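Local coordinates for PA14 domain-containing protein (Clostridium clariflavum, PDB 6QDI), which is probably an RsgI-like anti-sigma factor whose tandem calcium-binding PA14 domains, the part described here, probably sense plant-biomass sugars outside the cell, at residues Val47-Glu59 against Val133-His145. Sequence-based numbering, arbitrary orientation.
Sequences VRWTGKIRPLYSE and VPTECLYPAEPKH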
# COMPACT_ATOMS: atom_id res chain seq x y z
N VAL A 47 -6.39 -1.26 -3.54
CA VAL A 47 -7.51 -1.89 -2.87
C VAL A 47 -7.58 -3.34 -3.26
O VAL A 47 -7.35 -3.70 -4.44
CB VAL A 47 -8.86 -1.20 -3.25
CG1 VAL A 47 -9.96 -1.69 -2.33
CG2 VAL A 47 -8.76 0.31 -3.19
N ARG A 48 -7.92 -4.20 -2.29
CA ARG A 48 -8.29 -5.58 -2.58
C ARG A 48 -9.71 -5.81 -2.08
O ARG A 48 -10.02 -5.57 -0.91
CB ARG A 48 -7.39 -6.58 -1.91
CG ARG A 48 -7.75 -8.02 -2.20
CD ARG A 48 -6.89 -9.02 -1.47
NE ARG A 48 -5.51 -8.96 -1.91
CZ ARG A 48 -4.48 -8.58 -1.16
NH1 ARG A 48 -4.62 -8.11 0.05
NH2 ARG A 48 -3.25 -8.59 -1.72
N TRP A 49 -10.56 -6.31 -2.98
CA TRP A 49 -11.90 -6.77 -2.61
C TRP A 49 -11.96 -8.27 -2.60
O TRP A 49 -11.48 -8.94 -3.54
CB TRP A 49 -12.96 -6.24 -3.59
CG TRP A 49 -13.24 -4.79 -3.45
CD1 TRP A 49 -14.05 -4.20 -2.56
CD2 TRP A 49 -12.71 -3.72 -4.26
NE1 TRP A 49 -14.07 -2.86 -2.73
CE2 TRP A 49 -13.25 -2.54 -3.78
CE3 TRP A 49 -11.80 -3.67 -5.35
CZ2 TRP A 49 -12.94 -1.31 -4.32
CZ3 TRP A 49 -11.51 -2.42 -5.90
CH2 TRP A 49 -12.06 -1.28 -5.37
N THR A 50 -12.57 -8.84 -1.55
CA THR A 50 -12.73 -10.26 -1.42
C THR A 50 -14.14 -10.62 -0.93
O THR A 50 -14.76 -9.89 -0.13
CB THR A 50 -11.69 -10.90 -0.46
OG1 THR A 50 -11.71 -10.19 0.77
CG2 THR A 50 -10.29 -10.86 -1.07
N GLY A 51 -14.59 -11.77 -1.37
CA GLY A 51 -15.82 -12.34 -0.88
C GLY A 51 -16.29 -13.39 -1.85
O GLY A 51 -15.49 -14.11 -2.47
N LYS A 52 -17.61 -13.51 -1.97
CA LYS A 52 -18.25 -14.49 -2.87
C LYS A 52 -19.20 -13.79 -3.81
O LYS A 52 -19.72 -12.72 -3.48
CB LYS A 52 -19.04 -15.51 -2.08
CG LYS A 52 -18.26 -16.20 -1.00
CD LYS A 52 -17.32 -17.25 -1.52
CE LYS A 52 -16.91 -18.20 -0.37
NZ LYS A 52 -15.98 -19.25 -0.84
N ILE A 53 -19.38 -14.41 -4.97
CA ILE A 53 -20.32 -13.95 -6.00
C ILE A 53 -21.27 -15.10 -6.35
O ILE A 53 -20.83 -16.24 -6.45
CB ILE A 53 -19.59 -13.39 -7.23
CG1 ILE A 53 -20.56 -12.79 -8.24
CG2 ILE A 53 -18.72 -14.42 -7.89
CD1 ILE A 53 -19.87 -11.99 -9.33
N ARG A 54 -22.55 -14.74 -6.51
CA ARG A 54 -23.62 -15.71 -6.77
C ARG A 54 -24.33 -15.36 -8.08
O ARG A 54 -25.16 -14.46 -8.08
CB ARG A 54 -24.66 -15.70 -5.64
CG ARG A 54 -25.87 -16.59 -5.92
CD ARG A 54 -26.85 -16.57 -4.76
NE ARG A 54 -27.44 -15.26 -4.54
CZ ARG A 54 -27.99 -14.49 -5.48
NH1 ARG A 54 -27.92 -14.82 -6.77
NH2 ARG A 54 -28.53 -13.34 -5.12
N PRO A 55 -24.03 -16.06 -9.18
CA PRO A 55 -24.77 -15.78 -10.41
C PRO A 55 -26.17 -16.38 -10.36
O PRO A 55 -26.40 -17.37 -9.67
CB PRO A 55 -23.96 -16.51 -11.48
CG PRO A 55 -23.32 -17.64 -10.72
CD PRO A 55 -23.03 -17.11 -9.36
N LEU A 56 -27.06 -15.79 -11.14
CA LEU A 56 -28.43 -16.24 -11.19
C LEU A 56 -28.61 -17.39 -12.19
O LEU A 56 -29.60 -18.12 -12.06
CB LEU A 56 -29.39 -15.09 -11.57
CG LEU A 56 -29.86 -14.15 -10.47
CD1 LEU A 56 -28.71 -13.42 -9.82
CD2 LEU A 56 -30.89 -13.16 -10.98
N TYR A 57 -27.76 -17.52 -13.20
CA TYR A 57 -27.95 -18.46 -14.31
C TYR A 57 -26.76 -19.38 -14.52
O TYR A 57 -25.62 -19.02 -14.15
CB TYR A 57 -28.22 -17.68 -15.61
CG TYR A 57 -29.32 -16.62 -15.45
CD1 TYR A 57 -30.65 -16.97 -15.41
CD2 TYR A 57 -28.99 -15.26 -15.33
CE1 TYR A 57 -31.65 -16.01 -15.25
CE2 TYR A 57 -29.97 -14.29 -15.17
CZ TYR A 57 -31.29 -14.66 -15.13
OH TYR A 57 -32.27 -13.70 -14.99
N SER A 58 -27.03 -20.56 -15.09
CA SER A 58 -26.01 -21.51 -15.56
C SER A 58 -25.59 -21.19 -16.99
O SER A 58 -26.13 -21.71 -17.96
CB SER A 58 -26.46 -22.97 -15.39
OG SER A 58 -26.68 -23.24 -14.02
N GLU A 59 -24.68 -20.21 -17.10
CA GLU A 59 -24.34 -19.58 -18.36
C GLU A 59 -22.89 -19.12 -18.34
O GLU A 59 -22.26 -19.02 -17.27
CB GLU A 59 -25.28 -18.36 -18.61
CG GLU A 59 -26.71 -18.76 -18.88
CD GLU A 59 -27.67 -17.60 -19.13
OE1 GLU A 59 -27.30 -16.43 -18.93
OE2 GLU A 59 -28.84 -17.90 -19.49
N VAL A 133 -22.23 -5.39 -11.33
CA VAL A 133 -22.53 -6.59 -10.55
C VAL A 133 -23.22 -6.12 -9.28
O VAL A 133 -22.66 -5.31 -8.54
CB VAL A 133 -21.29 -7.42 -10.22
CG1 VAL A 133 -21.74 -8.63 -9.41
CG2 VAL A 133 -20.59 -7.88 -11.48
N PRO A 134 -24.47 -6.57 -9.04
CA PRO A 134 -25.26 -5.93 -7.98
C PRO A 134 -25.00 -6.46 -6.58
O PRO A 134 -24.54 -7.61 -6.39
CB PRO A 134 -26.69 -6.25 -8.38
CG PRO A 134 -26.58 -7.55 -9.11
CD PRO A 134 -25.27 -7.51 -9.84
N THR A 135 -25.34 -5.66 -5.59
CA THR A 135 -25.01 -5.98 -4.22
C THR A 135 -25.61 -7.29 -3.74
O THR A 135 -24.99 -8.02 -2.95
CB THR A 135 -25.35 -4.80 -3.29
OG1 THR A 135 -24.65 -4.91 -2.04
CG2 THR A 135 -26.85 -4.66 -3.03
N GLU A 136 -26.79 -7.63 -4.23
CA GLU A 136 -27.46 -8.82 -3.73
C GLU A 136 -26.79 -10.11 -4.20
O GLU A 136 -27.13 -11.20 -3.70
CB GLU A 136 -28.95 -8.84 -4.05
CG GLU A 136 -29.26 -8.88 -5.51
CD GLU A 136 -29.33 -7.54 -6.24
OE1 GLU A 136 -28.98 -6.46 -5.67
OE2 GLU A 136 -29.75 -7.61 -7.43
N CYS A 137 -25.85 -9.99 -5.15
CA CYS A 137 -25.10 -11.13 -5.64
C CYS A 137 -23.66 -11.20 -5.05
O CYS A 137 -22.87 -12.04 -5.48
CB CYS A 137 -25.01 -11.09 -7.15
SG CYS A 137 -26.60 -11.29 -7.95
N LEU A 138 -23.35 -10.31 -4.10
CA LEU A 138 -22.00 -10.22 -3.53
C LEU A 138 -22.09 -10.41 -2.03
O LEU A 138 -22.90 -9.76 -1.37
CB LEU A 138 -21.41 -8.86 -3.88
CG LEU A 138 -21.22 -8.57 -5.38
CD1 LEU A 138 -20.82 -7.12 -5.61
CD2 LEU A 138 -20.19 -9.52 -6.02
N TYR A 139 -21.16 -11.21 -1.47
CA TYR A 139 -21.14 -11.51 -0.03
C TYR A 139 -19.73 -11.22 0.47
O TYR A 139 -18.76 -11.70 -0.13
CB TYR A 139 -21.43 -12.98 0.21
CG TYR A 139 -22.77 -13.43 -0.33
CD1 TYR A 139 -22.95 -13.67 -1.70
CD2 TYR A 139 -23.85 -13.60 0.50
CE1 TYR A 139 -24.17 -14.06 -2.21
CE2 TYR A 139 -25.08 -14.01 -0.00
CZ TYR A 139 -25.24 -14.24 -1.35
OH TYR A 139 -26.47 -14.62 -1.83
N PRO A 140 -19.60 -10.47 1.55
CA PRO A 140 -18.25 -10.01 1.93
C PRO A 140 -17.44 -11.05 2.70
O PRO A 140 -18.01 -11.76 3.55
CB PRO A 140 -18.53 -8.76 2.78
CG PRO A 140 -19.88 -9.05 3.37
CD PRO A 140 -20.65 -9.76 2.30
N ALA A 141 -16.14 -11.14 2.42
CA ALA A 141 -15.25 -11.95 3.24
C ALA A 141 -15.15 -11.37 4.65
O ALA A 141 -15.42 -10.22 4.89
CB ALA A 141 -13.87 -12.03 2.59
N GLU A 142 -14.74 -12.25 5.60
CA GLU A 142 -14.37 -11.83 6.96
C GLU A 142 -13.10 -11.00 6.89
O GLU A 142 -12.26 -11.25 6.00
CB GLU A 142 -14.04 -13.06 7.82
CG GLU A 142 -15.11 -14.13 7.89
CD GLU A 142 -16.40 -13.60 8.45
OE1 GLU A 142 -16.32 -12.98 9.52
OE2 GLU A 142 -17.38 -13.77 7.87
N PRO A 143 -12.91 -10.02 7.79
CA PRO A 143 -11.70 -9.22 7.73
C PRO A 143 -10.44 -9.99 8.05
O PRO A 143 -10.42 -10.80 8.98
CB PRO A 143 -11.89 -8.15 8.80
CG PRO A 143 -13.32 -8.18 9.21
CD PRO A 143 -13.84 -9.54 8.82
N LYS A 144 -9.44 -9.81 7.22
CA LYS A 144 -8.09 -10.29 7.46
C LYS A 144 -7.41 -9.30 8.40
O LYS A 144 -7.49 -8.09 8.18
CB LYS A 144 -7.27 -10.37 6.15
CG LYS A 144 -5.82 -10.77 6.36
CD LYS A 144 -5.00 -10.98 5.10
CE LYS A 144 -3.60 -11.43 5.50
NZ LYS A 144 -2.72 -11.72 4.35
N HIS A 145 -6.69 -9.82 9.40
CA HIS A 145 -6.00 -8.98 10.35
C HIS A 145 -4.69 -8.46 9.78
O HIS A 145 -3.90 -9.23 9.19
CB HIS A 145 -5.76 -9.78 11.64
CG HIS A 145 -4.79 -9.16 12.58
ND1 HIS A 145 -5.09 -8.03 13.30
CD2 HIS A 145 -3.52 -9.50 12.91
CE1 HIS A 145 -4.06 -7.70 14.06
NE2 HIS A 145 -3.09 -8.57 13.83
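Arg54, in one of its two conformers, reaches across to the phenol of Tyr139, its NE donating a hydrogen bond of 2.9 Å to Tyr139 OH. The guanidinium and the ring stand 76° apart, nearly perpendicular, so the arginine meets the hydroxyl and does not stack. With CG anti to the backbone N (chi1 175°), the extended Arg54 chain runs past the ring, CB lying 3.8 Å from Tyr139 CE1, and then bends at chi3 (64°), leaving the guanidinium with Cys137 CA over one face, toward its rim. A long, flexible arginine suits this place: its methylenes pack while its NE binds. Alongside this side-chain contact the backbones pair as antiparallel strands, Lys52 and Tyr139 exchanging both N-H...O bonds and Arg54 N adding one to Cys137 O. The short strand 138-140 thereby joins strand 44-53 in one sheet of the first PA14 beta-sandwich. On the face turned to the sandwich interior, Ile53 and Leu138 lie side by side, CG1 to CD2 4.0 Å, and the Ile53 and Val133 side chains cross at about a right angle; Trp123 packs against both Ile53 and Val133. Gly51 suits its place twice over: a CB would run into Tyr139 O, 3.1 Å from Gly51 CA, and at these backbone angles would jam against the preceding carbonyl O. Beyond it Ala141 CB lies 3.4 Å from Thr50 OG1, while Lys52 carries its amine away to a salt bridge with Asp105.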